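Local atomic coordinates of transketolase (Campylobacter jejuni, PDB entry 3M6L), a protein that belongs to the thiamine diphosphate-dependent enzymes and holds thiamine diphosphate, a calcium ion and ribose-5-phosphate in this two-chain assembly. Residues S414-I419 with F440-D445; F471-P476 with A497-R502. All coordinates share one frame; numbering follows the deposited sequence.

Contact 1: residues S414-I419 with F440-D445; sequences SATFFI and FIFTHD. With R5P (ribose-5-phosphate), chain F.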
loop_
_atom_site.group_PDB
_atom_site.type_symbol
_atom_site.label_atom_id
_atom_site.label_comp_id
_atom_site.label_asym_id
_atom_site.label_seq_id
_atom_site.Cartn_x
_atom_site.Cartn_y
_atom_site.Cartn_z
ATOM N N SER A 414 0.399 -15.526 -3.672
ATOM C CA SER A 414 0.372 -14.725 -2.474
ATOM C C SER A 414 -1.044 -14.642 -1.965
ATOM O O SER A 414 -1.962 -14.460 -2.737
ATOM C CB SER A 414 0.850 -13.260 -2.793
ATOM O OG SER A 414 2.167 -13.217 -3.359
ATOM N N ALA A 415 -1.246 -14.730 -0.653
ATOM C CA ALA A 415 -2.575 -14.690 -0.120
ATOM C C ALA A 415 -2.754 -13.811 1.130
ATOM O O ALA A 415 -1.881 -13.733 2.013
ATOM C CB ALA A 415 -3.002 -16.187 0.329
ATOM N N THR A 416 -3.844 -13.035 1.149
ATOM C CA THR A 416 -4.305 -12.294 2.306
ATOM C C THR A 416 -5.808 -12.030 2.164
ATOM O O THR A 416 -6.451 -12.475 1.213
ATOM C CB THR A 416 -3.458 -10.959 2.561
ATOM O OG1 THR A 416 -3.855 -10.348 3.790
ATOM C CG2 THR A 416 -3.599 -10.138 1.255
ATOM N N PHE A 417 -6.336 -11.335 3.163
ATOM C CA PHE A 417 -7.723 -10.872 3.083
ATOM C C PHE A 417 -7.735 -9.810 2.005
ATOM O O PHE A 417 -6.785 -8.992 1.893
ATOM C CB PHE A 417 -8.228 -10.278 4.403
ATOM C CG PHE A 417 -8.398 -11.200 5.545
ATOM C CD1 PHE A 417 -8.728 -12.528 5.349
ATOM C CD2 PHE A 417 -8.254 -10.720 6.870
ATOM C CE1 PHE A 417 -8.935 -13.302 6.468
ATOM C CE2 PHE A 417 -8.466 -11.524 7.922
ATOM C CZ PHE A 417 -8.805 -12.804 7.695
ATOM N N PHE A 418 -8.838 -9.701 1.261
ATOM C CA PHE A 418 -8.923 -8.715 0.155
ATOM C C PHE A 418 -8.676 -7.270 0.638
ATOM O O PHE A 418 -8.090 -6.466 -0.067
ATOM C CB PHE A 418 -10.285 -8.841 -0.536
ATOM C CG PHE A 418 -10.469 -8.163 -1.846
ATOM C CD1 PHE A 418 -9.395 -7.934 -2.769
ATOM C CD2 PHE A 418 -11.755 -7.747 -2.238
ATOM C CE1 PHE A 418 -9.635 -7.321 -3.972
ATOM C CE2 PHE A 418 -11.936 -7.215 -3.447
ATOM C CZ PHE A 418 -10.900 -6.982 -4.316
ATOM N N ILE A 419 -9.153 -6.944 1.834
ATOM C CA ILE A 419 -8.960 -5.549 2.346
ATOM C C ILE A 419 -7.490 -5.252 2.432
ATOM O O ILE A 419 -7.000 -4.150 2.163
ATOM C CB ILE A 419 -9.711 -5.311 3.711
ATOM C CG1 ILE A 419 -9.592 -3.819 4.117
ATOM C CG2 ILE A 419 -9.111 -6.174 4.738
ATOM C CD1 ILE A 419 -10.051 -2.836 3.053
ATOM N N PHE A 440 -2.728 -14.002 -7.110
ATOM C CA PHE A 440 -3.078 -13.330 -5.875
ATOM C C PHE A 440 -4.356 -13.839 -5.317
ATOM O O PHE A 440 -5.380 -13.840 -6.023
ATOM C CB PHE A 440 -3.170 -11.772 -6.104
ATOM C CG PHE A 440 -1.869 -11.170 -6.428
ATOM C CD1 PHE A 440 -1.113 -10.519 -5.442
ATOM C CD2 PHE A 440 -1.306 -11.239 -7.705
ATOM C CE1 PHE A 440 0.114 -9.952 -5.798
ATOM C CE2 PHE A 440 -0.095 -10.703 -7.981
ATOM C CZ PHE A 440 0.592 -10.061 -7.008
ATOM N N ILE A 441 -4.329 -14.321 -4.084
ATOM C CA ILE A 441 -5.512 -14.995 -3.536
ATOM C C ILE A 441 -6.073 -14.115 -2.407
ATOM O O ILE A 441 -5.399 -13.840 -1.418
ATOM C CB ILE A 441 -5.087 -16.326 -2.922
ATOM C CG1 ILE A 441 -4.317 -17.207 -3.928
ATOM C CG2 ILE A 441 -6.316 -16.939 -2.242
ATOM C CD1 ILE A 441 -5.038 -17.413 -5.140
ATOM N N PHE A 442 -7.300 -13.599 -2.601
ATOM C CA PHE A 442 -7.838 -12.636 -1.718
ATOM C C PHE A 442 -9.197 -13.122 -1.232
ATOM O O PHE A 442 -10.182 -13.034 -1.963
ATOM C CB PHE A 442 -8.093 -11.288 -2.429
ATOM C CG PHE A 442 -6.844 -10.584 -2.965
ATOM C CD1 PHE A 442 -5.641 -10.540 -2.239
ATOM C CD2 PHE A 442 -6.914 -10.008 -4.160
ATOM C CE1 PHE A 442 -4.541 -9.813 -2.755
ATOM C CE2 PHE A 442 -5.820 -9.311 -4.709
ATOM C CZ PHE A 442 -4.630 -9.262 -3.947
ATOM N N THR A 443 -9.256 -13.538 -0.011
ATOM C CA THR A 443 -10.478 -13.976 0.611
ATOM C C THR A 443 -11.206 -12.843 1.382
ATOM O O THR A 443 -10.722 -11.659 1.551
ATOM C CB THR A 443 -10.225 -15.239 1.509
ATOM O OG1 THR A 443 -9.634 -14.867 2.749
ATOM C CG2 THR A 443 -9.368 -16.258 0.744
ATOM N N HIS A 444 -12.364 -13.147 1.935
ATOM C CA HIS A 444 -13.128 -12.222 2.772
ATOM C C HIS A 444 -13.454 -10.970 2.011
ATOM O O HIS A 444 -13.119 -9.855 2.399
ATOM C CB HIS A 444 -12.347 -11.932 4.038
ATOM C CG HIS A 444 -12.236 -13.120 4.948
ATOM N ND1 HIS A 444 -11.552 -14.260 4.585
ATOM C CD2 HIS A 444 -12.565 -13.254 6.256
ATOM C CE1 HIS A 444 -11.638 -15.125 5.595
ATOM N NE2 HIS A 444 -12.180 -14.517 6.644
ATOM N N ASP A 445 -14.101 -11.209 0.925
ATOM C CA ASP A 445 -14.255 -10.203 -0.123
ATOM C C ASP A 445 -15.301 -9.086 0.086
ATOM O O ASP A 445 -15.295 -8.146 -0.801
ATOM C CB ASP A 445 -14.557 -10.839 -1.519
ATOM C CG ASP A 445 -15.933 -11.471 -1.632
ATOM O OD1 ASP A 445 -16.501 -11.949 -0.617
ATOM O OD2 ASP A 445 -16.519 -11.392 -2.739
HETATM C C1 R5P F . -8.280 -9.818 11.824
HETATM O O1 R5P F . -7.985 -8.757 12.793
HETATM C C2 R5P F . -8.792 -11.093 12.512
HETATM O O2 R5P F . -7.751 -11.920 13.067
HETATM C C3 R5P F . -9.849 -11.960 11.773
HETATM O O3 R5P F . -10.916 -11.669 12.667
HETATM C C4 R5P F . -9.894 -13.522 11.806
HETATM O O4 R5P F . -8.556 -14.051 11.717
HETATM C C5 R5P F . -10.918 -14.177 10.798
HETATM O O5 R5P F . -11.453 -15.517 11.148
HETATM P P R5P F . -12.337 -16.419 10.081
HETATM O O1P R5P F . -11.421 -17.518 9.302
HETATM O O2P R5P F . -12.920 -15.266 9.100
HETATM O O3P R5P F . -13.541 -17.114 10.635
HETATM O O HOH W 1 -11.128 -8.506 3.457
#
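F417 and H444 meet at the C-terminal ends of two adjacent parallel strands, 411-417 and 439-443, which with helix 421-434 form a beta-alpha-beta unit in the pyrimidine-binding domain of this transketolase. The strands pair through a ladder of backbone bonds: I441 N to S414 O, T416 N to I441 O, T443 N to T416 O and F418 N to T443 O, the first and last being the shorter rungs at 2.7 Å each. A415 and I441 share one face of the sheet, their CB atoms 3.9 Å apart. S414, T416, F440 and F442 lie on the other, where helix 421-434 packs against T416, F440 and F442.

H444 can be followed outward from its backbone. Its CB lies 3.9 Å from F417 CD1. CG stands beside the backbone N (chi1 -68°), which brings the imidazole against the phenylalanine ring. CG and ND1 both face F417 CD1 and CE1; the latter sits over the centre of the imidazole, 3.3 Å above its plane, while the two ring planes are inclined at 40°. ND1 also donates to T443 OG1, which lies 20° out of the imidazole plane and is itself bonded to N372. The far nitrogen, NE2, gives its hydrogen to the ribose-5-phosphate phosphate oxygen O2P, so bonds at both nitrogens fix the rotation of the ring. F417 CZ touches C5 of the same ligand, and the side chain of F417 also lies near thiamine diphosphate.

Just past its strand, F418 lies crosswise to F442, F418 CD1 to F442 CD2 at 3.5 Å, the ring planes near parallel but slid apart. One water links the two segments beyond the strands, accepting from I419 N and donating to H444 O at 2.6 Å.

Contact 2: residues F471-P476 with A497-R502; sequences FLTFRP and AFVLSR. With R5P (ribose-5-phosphate), chain F.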
loop_
_atom_site.group_PDB
_atom_site.type_symbol
_atom_site.label_atom_id
_atom_site.label_comp_id
_atom_site.label_asym_id
_atom_site.label_seq_id
_atom_site.Cartn_x
_atom_site.Cartn_y
_atom_site.Cartn_z
ATOM N N PHE A 471 -4.161 -7.185 -15.543
ATOM C CA PHE A 471 -4.588 -7.961 -14.426
ATOM C C PHE A 471 -5.962 -8.448 -14.665
ATOM O O PHE A 471 -6.786 -7.725 -15.236
ATOM C CB PHE A 471 -4.568 -7.091 -13.192
ATOM C CG PHE A 471 -3.882 -7.705 -11.997
ATOM C CD1 PHE A 471 -2.632 -7.344 -11.678
ATOM C CD2 PHE A 471 -4.509 -8.583 -11.222
ATOM C CE1 PHE A 471 -2.005 -7.867 -10.627
ATOM C CE2 PHE A 471 -3.822 -9.141 -10.137
ATOM C CZ PHE A 471 -2.605 -8.789 -9.880
ATOM N N LEU A 472 -6.199 -9.743 -14.460
ATOM C CA LEU A 472 -7.559 -10.312 -14.431
ATOM C C LEU A 472 -8.039 -10.421 -13.025
ATOM O O LEU A 472 -7.308 -10.909 -12.184
ATOM C CB LEU A 472 -7.582 -11.737 -15.068
ATOM C CG LEU A 472 -7.057 -11.896 -16.490
ATOM C CD1 LEU A 472 -7.155 -13.381 -16.975
ATOM C CD2 LEU A 472 -7.888 -10.968 -17.499
ATOM N N THR A 473 -9.264 -10.024 -12.762
ATOM C CA THR A 473 -9.811 -10.019 -11.430
ATOM C C THR A 473 -10.968 -10.981 -11.466
ATOM O O THR A 473 -12.035 -10.612 -11.948
ATOM C CB THR A 473 -10.270 -8.637 -10.962
ATOM O OG1 THR A 473 -9.143 -7.784 -11.161
ATOM C CG2 THR A 473 -10.615 -8.583 -9.499
ATOM N N PHE A 474 -10.826 -12.216 -10.947
ATOM C CA PHE A 474 -11.901 -13.178 -10.912
ATOM C C PHE A 474 -12.593 -13.176 -9.547
ATOM O O PHE A 474 -12.004 -13.226 -8.462
ATOM C CB PHE A 474 -11.291 -14.573 -11.066
ATOM C CG PHE A 474 -10.719 -14.830 -12.412
ATOM C CD1 PHE A 474 -11.549 -15.100 -13.486
ATOM C CD2 PHE A 474 -9.388 -14.860 -12.607
ATOM C CE1 PHE A 474 -11.062 -15.289 -14.734
ATOM C CE2 PHE A 474 -8.849 -15.023 -13.929
ATOM C CZ PHE A 474 -9.719 -15.313 -14.960
ATOM N N ARG A 475 -13.925 -13.156 -9.606
ATOM C CA ARG A 475 -14.773 -13.161 -8.441
ATOM C C ARG A 475 -15.798 -14.277 -8.650
ATOM O O ARG A 475 -16.958 -13.999 -9.030
ATOM C CB ARG A 475 -15.451 -11.791 -8.240
ATOM C CG ARG A 475 -16.198 -11.742 -6.878
ATOM C CD ARG A 475 -16.576 -10.231 -6.488
ATOM N NE ARG A 475 -17.243 -10.199 -5.192
ATOM C CZ ARG A 475 -18.514 -9.960 -4.984
ATOM N NH1 ARG A 475 -19.332 -9.662 -5.995
ATOM N NH2 ARG A 475 -18.945 -9.974 -3.766
ATOM N N PRO A 476 -15.367 -15.553 -8.411
ATOM C CA PRO A 476 -16.293 -16.638 -8.772
ATOM C C PRO A 476 -17.523 -16.775 -7.868
ATOM O O PRO A 476 -17.450 -16.555 -6.691
ATOM C CB PRO A 476 -15.392 -17.873 -8.604
ATOM C CG PRO A 476 -14.441 -17.530 -7.575
ATOM C CD PRO A 476 -14.087 -16.082 -7.903
ATOM N N ALA A 497 -5.937 -12.176 -9.952
ATOM C CA ALA A 497 -6.386 -12.166 -8.592
ATOM C C ALA A 497 -7.644 -13.001 -8.503
ATOM O O ALA A 497 -8.476 -12.939 -9.442
ATOM C CB ALA A 497 -6.662 -10.678 -8.059
ATOM N N PHE A 498 -7.791 -13.681 -7.389
ATOM C CA PHE A 498 -8.956 -14.462 -7.063
ATOM C C PHE A 498 -9.630 -13.856 -5.822
ATOM O O PHE A 498 -9.057 -13.799 -4.721
ATOM C CB PHE A 498 -8.582 -15.961 -6.809
ATOM C CG PHE A 498 -8.087 -16.589 -8.041
ATOM C CD1 PHE A 498 -8.893 -17.288 -8.927
ATOM C CD2 PHE A 498 -6.756 -16.498 -8.323
ATOM C CE1 PHE A 498 -8.323 -17.798 -10.099
ATOM C CE2 PHE A 498 -6.230 -16.996 -9.470
ATOM C CZ PHE A 498 -7.002 -17.679 -10.356
ATOM N N VAL A 499 -10.842 -13.342 -6.016
ATOM C CA VAL A 499 -11.597 -12.631 -5.015
ATOM C C VAL A 499 -12.665 -13.530 -4.503
ATOM O O VAL A 499 -13.586 -13.899 -5.254
ATOM C CB VAL A 499 -12.230 -11.332 -5.546
ATOM C CG1 VAL A 499 -13.139 -10.631 -4.502
ATOM C CG2 VAL A 499 -11.052 -10.489 -6.023
ATOM N N LEU A 500 -12.523 -13.963 -3.230
ATOM C CA LEU A 500 -13.238 -15.187 -2.716
ATOM C C LEU A 500 -13.999 -14.841 -1.436
ATOM O O LEU A 500 -13.550 -14.026 -0.620
ATOM C CB LEU A 500 -12.186 -16.280 -2.417
ATOM C CG LEU A 500 -11.304 -16.609 -3.572
ATOM C CD1 LEU A 500 -9.939 -17.295 -3.222
ATOM C CD2 LEU A 500 -12.017 -17.306 -4.687
ATOM N N SER A 501 -15.080 -15.594 -1.154
ATOM C CA SER A 501 -15.914 -15.332 -0.020
ATOM C C SER A 501 -15.476 -16.027 1.248
ATOM O O SER A 501 -14.884 -17.172 1.167
ATOM C CB SER A 501 -17.362 -15.734 -0.302
ATOM O OG SER A 501 -17.435 -17.176 -0.348
ATOM N N ARG A 502 -15.810 -15.416 2.372
ATOM C CA ARG A 502 -15.747 -16.064 3.695
ATOM C C ARG A 502 -16.888 -17.039 3.829
ATOM O O ARG A 502 -16.747 -18.109 4.370
ATOM C CB ARG A 502 -15.841 -15.010 4.796
ATOM C CG ARG A 502 -15.656 -15.525 6.203
ATOM C CD ARG A 502 -15.754 -14.419 7.306
ATOM N NE ARG A 502 -15.447 -14.955 8.628
ATOM C CZ ARG A 502 -16.337 -15.158 9.598
ATOM N NH1 ARG A 502 -15.917 -15.665 10.767
ATOM N NH2 ARG A 502 -17.641 -14.836 9.436
HETATM C C1 R5P F . -8.280 -9.818 11.824
HETATM O O1 R5P F . -7.985 -8.757 12.793
HETATM C C2 R5P F . -8.792 -11.093 12.512
HETATM O O2 R5P F . -7.751 -11.920 13.067
HETATM C C3 R5P F . -9.849 -11.960 11.773
HETATM O O3 R5P F . -10.916 -11.669 12.667
HETATM C C4 R5P F . -9.894 -13.522 11.806
HETATM O O4 R5P F . -8.556 -14.051 11.717
HETATM C C5 R5P F . -10.918 -14.177 10.798
HETATM O O5 R5P F . -11.453 -15.517 11.148
HETATM P P R5P F . -12.337 -16.419 10.081
HETATM O O1P R5P F . -11.421 -17.518 9.302
HETATM O O2P R5P F . -12.920 -15.266 9.100
HETATM O O3P R5P F . -13.541 -17.114 10.635
HETATM O O HOH W 2 -16.012 -15.326 -4.761
#
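This is a parallel strand pairing at one edge of the six-stranded sheet of the pyrimidine-binding domain: within the chain 472-474 is an outermost strand and 496-499 its inner neighbour, linked through helix 479-491 in a beta-alpha-beta crossover. Three nearly straight backbone bonds hold the pair, A497 N to L472 O, F474 N to A497 O and V499 N to F474 O, the last 2.7 Å long.

F474 and F498 project side by side on the face that receives helix 479-491. Both have CG beside the backbone N, which sends them the same way, and their rings lie within 20° of parallel but so far displaced that they barely overlap; F474 CD2 and F498 CE1 make the near approach at 4.0 Å. W486 of that helix stacks on F498. On the face of T473 and A497 the side chains are smaller, and helix 461-467 packs over T473. Here F471 swings its CE2 edge to A497, 3.8 Å from CB, with A497 N close to the ring plane, and T473 CG2 meets V499 CG2.

Past the strand, R475 runs extended from CG to NE, and its CG and CD pass obliquely over V499 CG1, both at 4.0 Å. The guanidinium continues to charged partners elsewhere, NE to D445 and NH2 to E539, with NH1 on S536. P476 presses CG on L500 CD2 at 3.8 Å, while one water donates to both P476 O and V499 O.

From there the chain runs on to R502, a stretched side chain that carries its guanidinium to the phosphate of ribose-5-phosphate edge-on: NE donates to O2P at 2.6 Å and, less straight at 148°, NH1 to O3P at 2.8 Å.

Overall arrangement
Both contacts are buried parallel pairings in one sheet, each closing its own beta-alpha-beta unit, with contact 1 nearer the middle and contact 2 at an edge within the chain. Strands 439-443 and 496-499 are neighbours, so the two join directly: F442 N probably bonds to F498 O and F498 N to F440 O, while D445 CB packs on V499 CG1. Their chemistry differs at the ligand: contact 1 offers ribose-5-phosphate a histidine backed by a phenylalanine, contact 2 the guanidinium of R502, three residues past V499 and touching nothing on 471-476. H444 and R502 converge on the same phosphate oxygen, O2P.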